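PDB 4E3X: delta-1-pyrroline-5-carboxylate dehydrogenase, mitochondrial from Mus musculus, which catalyses the NAD-dependent oxidation of L-glutamate gamma-semialdehyde to L-glutamate, the last step of proline degradation in mitochondria. Local coordinates for residues Val149-Thr154 / Asn211-Gly216; Phe341-Gln346 / Ala390-Lys395. All blocks are in the same frame, centred on the assembly; numbering follows the deposited sequence.

Interaction 1: Val149-Thr154 / Asn211-Gly216. With PRO (proline), chain K.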
ATOM      1  N   VAL B 149      20.100  23.116 -18.870  1.00  8.27           N
ATOM      2  CA  VAL B 149      20.830  22.775 -20.082  1.00  9.49           C
ATOM      3  C   VAL B 149      20.510  21.368 -20.572  1.00  9.20           C
ATOM      4  O   VAL B 149      20.414  21.133 -21.775  1.00  9.75           O
ATOM      5  CB  VAL B 149      22.348  22.980 -19.887  1.00 11.15           C
ATOM      6  CG1 VAL B 149      23.140  22.422 -21.059  1.00 12.79           C
ATOM      7  CG2 VAL B 149      22.652  24.453 -19.684  1.00 11.57           C
ATOM      8  N   GLY B 150      20.320  20.441 -19.638  1.00  8.10           N
ATOM      9  CA  GLY B 150      20.084  19.059 -20.011  1.00  8.14           C
ATOM     10  C   GLY B 150      18.629  18.717 -20.280  1.00  8.33           C
ATOM     11  O   GLY B 150      18.349  17.847 -21.102  1.00  8.25           O
ATOM     12  N   GLN B 151      17.703  19.388 -19.599  1.00  8.32           N
ATOM     13  CA  GLN B 151      16.278  19.094 -19.759  1.00  7.81           C
ATOM     14  C   GLN B 151      15.498  20.232 -20.426  1.00  7.60           C
ATOM     15  O   GLN B 151      14.316  20.080 -20.717  1.00  7.80           O
ATOM     16  CB  GLN B 151      15.640  18.705 -18.422  1.00  7.56           C
ATOM     17  CG  GLN B 151      16.060  17.339 -17.910  1.00  8.07           C
ATOM     18  CD  GLN B 151      16.321  17.352 -16.419  1.00  7.03           C
ATOM     19  OE1 GLN B 151      17.441  17.598 -15.980  1.00  7.77           O
ATOM     20  NE2 GLN B 151      15.283  17.111 -15.631  1.00  8.20           N
ATOM     21  N   GLY B 152      16.162  21.360 -20.679  1.00  7.76           N
ATOM     22  CA  GLY B 152      15.542  22.463 -21.400  1.00  7.61           C
ATOM     23  C   GLY B 152      14.641  23.355 -20.565  1.00  7.94           C
ATOM     24  O   GLY B 152      13.807  24.073 -21.115  1.00  9.79           O
ATOM     25  N   LYS B 153      14.785  23.298 -19.245  1.00  7.73           N
ATOM     26  CA  LYS B 153      13.979  24.134 -18.355  1.00  7.94           C
ATOM     27  C   LYS B 153      14.421  25.592 -18.311  1.00  8.65           C
ATOM     28  O   LYS B 153      15.605  25.898 -18.441  1.00  9.58           O
ATOM     29  CB  LYS B 153      13.981  23.560 -16.933  1.00  8.79           C
ATOM     30  CG  LYS B 153      13.362  22.168 -16.845  1.00  9.50           C
ATOM     31  CD  LYS B 153      12.717  21.881 -15.500  1.00  9.61           C
ATOM     32  CE  LYS B 153      11.933  20.586 -15.591  1.00  9.69           C
ATOM     33  NZ  LYS B 153      11.193  20.256 -14.343  1.00  8.96           N
ATOM     34  N   THR B 154      13.459  26.487 -18.110  1.00  8.64           N
ATOM     35  CA  THR B 154      13.781  27.872 -17.802  1.00  9.41           C
ATOM     36  C   THR B 154      14.273  27.976 -16.359  1.00  8.93           C
ATOM     37  O   THR B 154      14.138  27.036 -15.570  1.00  8.99           O
ATOM     38  CB  THR B 154      12.552  28.769 -17.941  1.00  9.67           C
ATOM     39  OG1 THR B 154      11.516  28.253 -17.097  1.00 10.41           O
ATOM     40  CG2 THR B 154      12.075  28.815 -19.393  1.00 11.04           C
ATOM     41  N   ASN B 211      11.240  14.542 -16.794  1.00  8.12           N
ATOM     42  CA  ASN B 211      10.652  15.877 -16.721  1.00  8.70           C
ATOM     43  C   ASN B 211      10.802  16.616 -15.408  1.00  8.42           C
ATOM     44  O   ASN B 211      10.589  17.824 -15.354  1.00  8.92           O
ATOM     45  CB  ASN B 211       9.204  15.876 -17.211  1.00  9.19           C
ATOM     46  CG  ASN B 211       8.291  15.059 -16.336  1.00 10.59           C
ATOM     47  OD1 ASN B 211       8.718  14.123 -15.662  1.00 12.74           O
ATOM     48  ND2 ASN B 211       7.011  15.404 -16.349  1.00 12.41           N
ATOM     49  N   PHE B 212      11.164  15.894 -14.354  1.00  7.99           N
ATOM     50  CA  PHE B 212      11.487  16.522 -13.079  1.00  8.89           C
ATOM     51  C   PHE B 212      12.706  15.879 -12.459  1.00  8.36           C
ATOM     52  O   PHE B 212      12.697  14.698 -12.142  1.00  9.11           O
ATOM     53  CB  PHE B 212      10.315  16.440 -12.102  1.00 10.09           C
ATOM     54  CG  PHE B 212       9.184  17.352 -12.455  1.00 10.86           C
ATOM     55  CD1 PHE B 212       8.143  16.908 -13.256  1.00 11.50           C
ATOM     56  CD2 PHE B 212       9.169  18.665 -12.008  1.00 12.10           C
ATOM     57  CE1 PHE B 212       7.101  17.752 -13.594  1.00 13.52           C
ATOM     58  CE2 PHE B 212       8.128  19.520 -12.346  1.00 12.84           C
ATOM     59  CZ  PHE B 212       7.092  19.058 -13.136  1.00 13.00           C
ATOM     60  N   THR B 213      13.756  16.669 -12.291  1.00  7.69           N
ATOM     61  CA  THR B 213      14.936  16.215 -11.569  1.00  7.36           C
ATOM     62  C   THR B 213      14.572  15.708 -10.174  1.00  7.77           C
ATOM     63  O   THR B 213      15.132  14.719  -9.700  1.00  8.45           O
ATOM     64  CB  THR B 213      15.955  17.359 -11.497  1.00  7.81           C
ATOM     65  OG1 THR B 213      16.375  17.651 -12.829  1.00  8.63           O
ATOM     66  CG2 THR B 213      17.174  17.008 -10.646  1.00  8.62           C
ATOM     67  N   ALA B 214      13.623  16.385  -9.530  1.00  7.92           N
ATOM     68  CA  ALA B 214      13.242  16.056  -8.164  1.00  8.65           C
ATOM     69  C   ALA B 214      12.627  14.665  -8.041  1.00  7.88           C
ATOM     70  O   ALA B 214      12.783  14.002  -7.018  1.00  8.30           O
ATOM     71  CB  ALA B 214      12.278  17.106  -7.615  1.00  9.51           C
ATOM     72  N   ILE B 215      11.897  14.229  -9.066  1.00  8.17           N
ATOM     73  CA  ILE B 215      11.219  12.940  -8.998  1.00  9.24           C
ATOM     74  C   ILE B 215      12.221  11.798  -8.887  1.00  9.10           C
ATOM     75  O   ILE B 215      12.019  10.875  -8.108  1.00  8.90           O
ATOM     76  CB  ILE B 215      10.246  12.741 -10.178  1.00  9.95           C
ATOM     77  CG1 ILE B 215       9.062  13.697 -10.034  1.00 12.35           C
ATOM     78  CG2 ILE B 215       9.729  11.308 -10.217  1.00 10.06           C
ATOM     79  CD1 ILE B 215       8.057  13.619 -11.163  1.00 14.21           C
ATOM     80  N   GLY B 216      13.316  11.878  -9.637  1.00 10.36           N
ATOM     81  CA  GLY B 216      14.361  10.874  -9.540  1.00 10.57           C
ATOM     82  C   GLY B 216      14.942  10.792  -8.141  1.00 10.36           C
ATOM     83  O   GLY B 216      15.127   9.706  -7.582  1.00 10.61           O
TER
HETATM   84  N   PRO K 603       4.322  17.676  -9.154  1.00 21.92           N
HETATM   85  CA  PRO K 603       4.334  18.408 -10.421  1.00 21.10           C
HETATM   86  C   PRO K 603       3.162  19.377 -10.548  1.00 18.40           C
HETATM   87  O   PRO K 603       2.215  19.365  -9.754  1.00 13.90           O
HETATM   88  CB  PRO K 603       4.217  17.290 -11.455  1.00 22.31           C
HETATM   89  CG  PRO K 603       4.964  16.165 -10.829  1.00 22.51           C
HETATM   90  CD  PRO K 603       4.706  16.265  -9.337  1.00 22.45           C
HETATM   91  OXT PRO K 603       3.148  20.206 -11.460  1.00 20.09           O
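The ammonium group of Lys-153 is gripped by several groups at once: NZ donates to the carbonyl O of Asn-211 at 2.7 Å, forms a salt bridge with Asp-161 and sits near the ring of Phe-212, while the ring of Tyr-343 makes a further cation-pi contact. Against Phe-212 the cation-pi contact is off-centre, with NZ 4.0 Å from the ring centroid and 32° off the normal. An extended lysine chain beyond CG carries the buried charge across from the loop, and the carboxylate of Asp-161 probably balances it. On the other side of the Phe-212 ring lies a bound proline, whose CB comes within 3.6 Å of Phe-212 CE1. The ring is thus a partition between a buried cation and the substrate pocket, and an alanine here would probably cost the ammonium one of its two aromatic neighbours, leaving Tyr-343, and the bound proline the wall it packs on. Next to it, Gln-151 turns at chi2 (138°) and points its amide at Thr-213, the two side chains crossing at about a right angle. NE2 donates to OG1 of Thr-213 over 3.1 Å, the acceptor lying nearly in the amide plane. Both ends have further partners, Phe-210 O for NE2 and Thr-147 for OG1. Asn-211 is held by its backbone while its side chain, bonded to Gln-346 O, lies about 4 Å from that of the nucleophile Cys-348, consistent with its inferred role in stabilising the transition state. Lys-153 is therefore a second-shell residue behind it. Asp-161, from helix 155-180, also accepts from the amides of Thr-213 and Ala-214 in the first turn of helix 213-225. That helix, in the beta-alpha-beta crossover between strands 203-207 and 230-233, packs against helix 239-251 through Thr-213, and here meets the end of helix 140-151.

Interaction 2: Phe341-Gln346 / Ala390-Lys395. With PRO (proline), chain J.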
ATOM      1  N   PHE B 341       1.418  25.596 -20.872  1.00  9.71           N
ATOM      2  CA  PHE B 341       2.618  25.867 -21.658  1.00  9.84           C
ATOM      3  C   PHE B 341       3.946  25.936 -20.901  1.00 10.25           C
ATOM      4  O   PHE B 341       4.998  25.847 -21.527  1.00 11.16           O
ATOM      5  CB  PHE B 341       2.428  27.159 -22.469  1.00 10.24           C
ATOM      6  CG  PHE B 341       1.260  27.121 -23.419  1.00 10.86           C
ATOM      7  CD1 PHE B 341       0.994  25.985 -24.167  1.00 11.16           C
ATOM      8  CD2 PHE B 341       0.429  28.222 -23.563  1.00 10.98           C
ATOM      9  CE1 PHE B 341      -0.083  25.941 -25.043  1.00 11.58           C
ATOM     10  CE2 PHE B 341      -0.646  28.189 -24.440  1.00 12.60           C
ATOM     11  CZ  PHE B 341      -0.897  27.048 -25.180  1.00 12.01           C
ATOM     12  N   GLU B 342       3.922  26.091 -19.579  1.00  9.63           N
ATOM     13  CA  GLU B 342       5.181  26.064 -18.831  1.00  9.44           C
ATOM     14  C   GLU B 342       5.879  24.729 -19.051  1.00  8.93           C
ATOM     15  O   GLU B 342       5.227  23.683 -19.128  1.00  8.88           O
ATOM     16  CB  GLU B 342       4.960  26.334 -17.342  1.00 11.93           C
ATOM     17  CG  GLU B 342       4.685  27.799 -17.044  1.00 12.60           C
ATOM     18  CD  GLU B 342       4.456  28.078 -15.574  1.00 14.57           C
ATOM     19  OE1 GLU B 342       3.798  27.264 -14.893  1.00 13.16           O
ATOM     20  OE2 GLU B 342       4.950  29.120 -15.097  1.00 17.83           O
ATOM     21  N   TYR B 343       7.204  24.781 -19.173  1.00  9.20           N
ATOM     22  CA  TYR B 343       8.015  23.621 -19.547  1.00  9.05           C
ATOM     23  C   TYR B 343       7.437  22.914 -20.785  1.00  8.58           C
ATOM     24  O   TYR B 343       7.497  21.689 -20.921  1.00  8.76           O
ATOM     25  CB  TYR B 343       8.256  22.664 -18.358  1.00  8.66           C
ATOM     26  CG  TYR B 343       9.304  21.607 -18.663  1.00  7.95           C
ATOM     27  CD1 TYR B 343      10.500  21.952 -19.291  1.00  7.79           C
ATOM     28  CD2 TYR B 343       9.100  20.273 -18.330  1.00  8.24           C
ATOM     29  CE1 TYR B 343      11.457  20.998 -19.595  1.00  7.53           C
ATOM     30  CE2 TYR B 343      10.057  19.312 -18.629  1.00  8.49           C
ATOM     31  CZ  TYR B 343      11.233  19.687 -19.251  1.00  8.25           C
ATOM     32  OH  TYR B 343      12.185  18.740 -19.562  1.00  8.77           O
ATOM     33  N   GLY B 344       6.876  23.708 -21.696  1.00  9.37           N
ATOM     34  CA  GLY B 344       6.313  23.174 -22.923  1.00 10.17           C
ATOM     35  C   GLY B 344       5.200  22.159 -22.725  1.00  9.32           C
ATOM     36  O   GLY B 344       5.022  21.274 -23.565  1.00  9.87           O
ATOM     37  N   GLY B 345       4.473  22.267 -21.615  1.00  8.88           N
ATOM     38  CA  GLY B 345       3.398  21.335 -21.313  1.00  8.61           C
ATOM     39  C   GLY B 345       3.873  19.931 -20.966  1.00  8.63           C
ATOM     40  O   GLY B 345       3.070  18.995 -20.927  1.00  8.76           O
ATOM     41  N   GLN B 346       5.172  19.778 -20.716  1.00  8.28           N
ATOM     42  CA  GLN B 346       5.743  18.463 -20.428  1.00  8.56           C
ATOM     43  C   GLN B 346       5.633  18.102 -18.954  1.00  9.16           C
ATOM     44  O   GLN B 346       6.630  17.778 -18.294  1.00 10.12           O
ATOM     45  CB  GLN B 346       7.196  18.423 -20.882  1.00  8.54           C
ATOM     46  CG  GLN B 346       7.359  18.757 -22.352  1.00  9.35           C
ATOM     47  CD  GLN B 346       8.814  18.768 -22.757  1.00  9.26           C
ATOM     48  OE1 GLN B 346       9.277  17.876 -23.470  1.00 10.00           O
ATOM     49  NE2 GLN B 346       9.555  19.767 -22.280  1.00 10.26           N
ATOM     50  N   ALA B 390      12.549  24.436 -26.011  1.00 10.31           N
ATOM     51  CA  ALA B 390      12.341  23.224 -26.782  1.00 10.63           C
ATOM     52  C   ALA B 390      11.809  22.081 -25.931  1.00 10.33           C
ATOM     53  O   ALA B 390      12.078  22.009 -24.730  1.00 10.86           O
ATOM     54  CB  ALA B 390      13.645  22.814 -27.410  1.00 10.31           C
ATOM     55  N   VAL B 391      11.071  21.177 -26.565  1.00  9.98           N
ATOM     56  CA  VAL B 391      10.672  19.934 -25.917  1.00  9.92           C
ATOM     57  C   VAL B 391      11.876  18.995 -25.838  1.00  9.25           C
ATOM     58  O   VAL B 391      12.932  19.265 -26.414  1.00  9.28           O
ATOM     59  CB  VAL B 391       9.464  19.264 -26.614  1.00 10.50           C
ATOM     60  CG1 VAL B 391       8.252  20.201 -26.585  1.00 11.17           C
ATOM     61  CG2 VAL B 391       9.808  18.852 -28.046  1.00 11.55           C
ATOM     62  N   ILE B 392      11.719  17.897 -25.111  1.00  9.09           N
ATOM     63  CA  ILE B 392      12.872  17.160 -24.592  1.00  9.28           C
ATOM     64  C   ILE B 392      13.747  16.437 -25.619  1.00  9.75           C
ATOM     65  O   ILE B 392      14.968  16.436 -25.490  1.00 10.40           O
ATOM     66  CB  ILE B 392      12.431  16.172 -23.475  1.00  8.44           C
ATOM     67  CG1 ILE B 392      13.642  15.582 -22.733  1.00  8.20           C
ATOM     68  CG2 ILE B 392      11.516  15.079 -24.032  1.00  9.47           C
ATOM     69  CD1 ILE B 392      14.426  16.597 -21.906  1.00  8.96           C
ATOM     70  N   ASP B 393      13.137  15.816 -26.624  1.00 10.05           N
ATOM     71  CA  ASP B 393      13.900  15.002 -27.555  1.00 11.22           C
ATOM     72  C   ASP B 393      13.181  14.805 -28.882  1.00 11.59           C
ATOM     73  O   ASP B 393      12.062  15.287 -29.086  1.00 11.64           O
ATOM     74  CB  ASP B 393      14.327  13.654 -26.930  1.00 11.85           C
ATOM     75  CG  ASP B 393      13.156  12.734 -26.593  1.00 13.66           C
ATOM     76  OD1 ASP B 393      11.996  13.029 -26.942  1.00 13.55           O
ATOM     77  OD2 ASP B 393      13.413  11.690 -25.962  1.00 15.26           O
ATOM     78  N   ALA B 394      13.845  14.096 -29.784  1.00 12.86           N
ATOM     79  CA  ALA B 394      13.327  13.885 -31.126  1.00 14.40           C
ATOM     80  C   ALA B 394      12.003  13.131 -31.120  1.00 13.95           C
ATOM     81  O   ALA B 394      11.113  13.426 -31.920  1.00 14.46           O
ATOM     82  CB  ALA B 394      14.358  13.156 -31.981  1.00 16.07           C
ATOM     83  N   LYS B 395      11.865  12.169 -30.212  1.00 13.94           N
ATOM     84  CA  LYS B 395      10.641  11.373 -30.144  1.00 14.79           C
ATOM     85  C   LYS B 395       9.450  12.230 -29.708  1.00 13.73           C
ATOM     86  O   LYS B 395       8.357  12.123 -30.261  1.00 13.28           O
ATOM     87  CB  LYS B 395      10.821  10.177 -29.207  1.00 16.25           C
TER
HETATM   88  N   PRO J 602      10.695  11.419 -24.820  1.00 19.84           N
HETATM   89  CA  PRO J 602      10.570  10.010 -25.204  1.00 20.82           C
HETATM   90  C   PRO J 602       9.265   9.744 -25.948  1.00 23.33           C
HETATM   91  O   PRO J 602       8.526  10.675 -26.278  1.00 23.48           O
HETATM   92  CB  PRO J 602      10.593   9.267 -23.854  1.00 21.18           C
HETATM   93  CG  PRO J 602      10.623  10.344 -22.781  1.00 20.62           C
HETATM   94  CD  PRO J 602      11.187  11.558 -23.441  1.00 20.17           C
HETATM   95  OXT PRO J 602       8.934   8.596 -26.248  1.00 24.78           O
HETATM   96  O   HOH W   1      12.406  20.017 -22.864  1.00  9.48           O
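Tyr-343, Gly-344 and Gly-345 all have positive phi, and this left-handed turn brings Gln-346 N back to Tyr-343 O at 3.0 Å. Facing it, the backbone runs extended through Val-391 before Asp-393 caps helix 394-409 by accepting from Ala-396 N. Gln-346 spans the gap, its chain straight at chi2 (178°). Its OE1 receives the amide of Ile-392 N at 2.9 Å, somewhat bent at 138°, and touches CB of Val-391 in passing. NE2 turns back over the centre of the Tyr-343 ring, 3.4 Å above its plane, and donates to Tyr-343 O from the face opposite to that used by Gln-346 N. Its second donation goes to a water, which passes a hydrogen bond on to Ala-390 O at 2.7 Å. The buried amide is thus satisfied at both ends and fixed in rotation. Ile-392 CD1 packs near Tyr-343 OH, which bonds to Gln-151 O, while CG2 lies 3.6 Å from CD of a bound proline that also makes a weak bond to Asp-393 OD1. The turn belongs to the beta-alpha-beta crossover of strand 319-323, helix 329-341 and strand 351-357, whose final loop carries the catalytic Cys-348 in this aldehyde dehydrogenase fold.

In the fold
The two contacts follow one another along the chain, interaction 1 closing before interaction 2 opens, yet their centres are only 11 Å apart. Interaction 1 lies beside the parallel sheet that includes strands 203-207 and 230-233, whereas the 341-346 loop leads into strand 351-357 of the large mixed sheet. Their meeting therefore joins the dinucleotide-binding and catalytic parts of the fold. Direct bridges tie them: besides the polar links between the two, Lys-153 CG packs 3.5 Å from Tyr-343 CE1. Asn-211 and the loop leading to the nucleophile are thereby brought into one connected network, with bound prolines found at either contact.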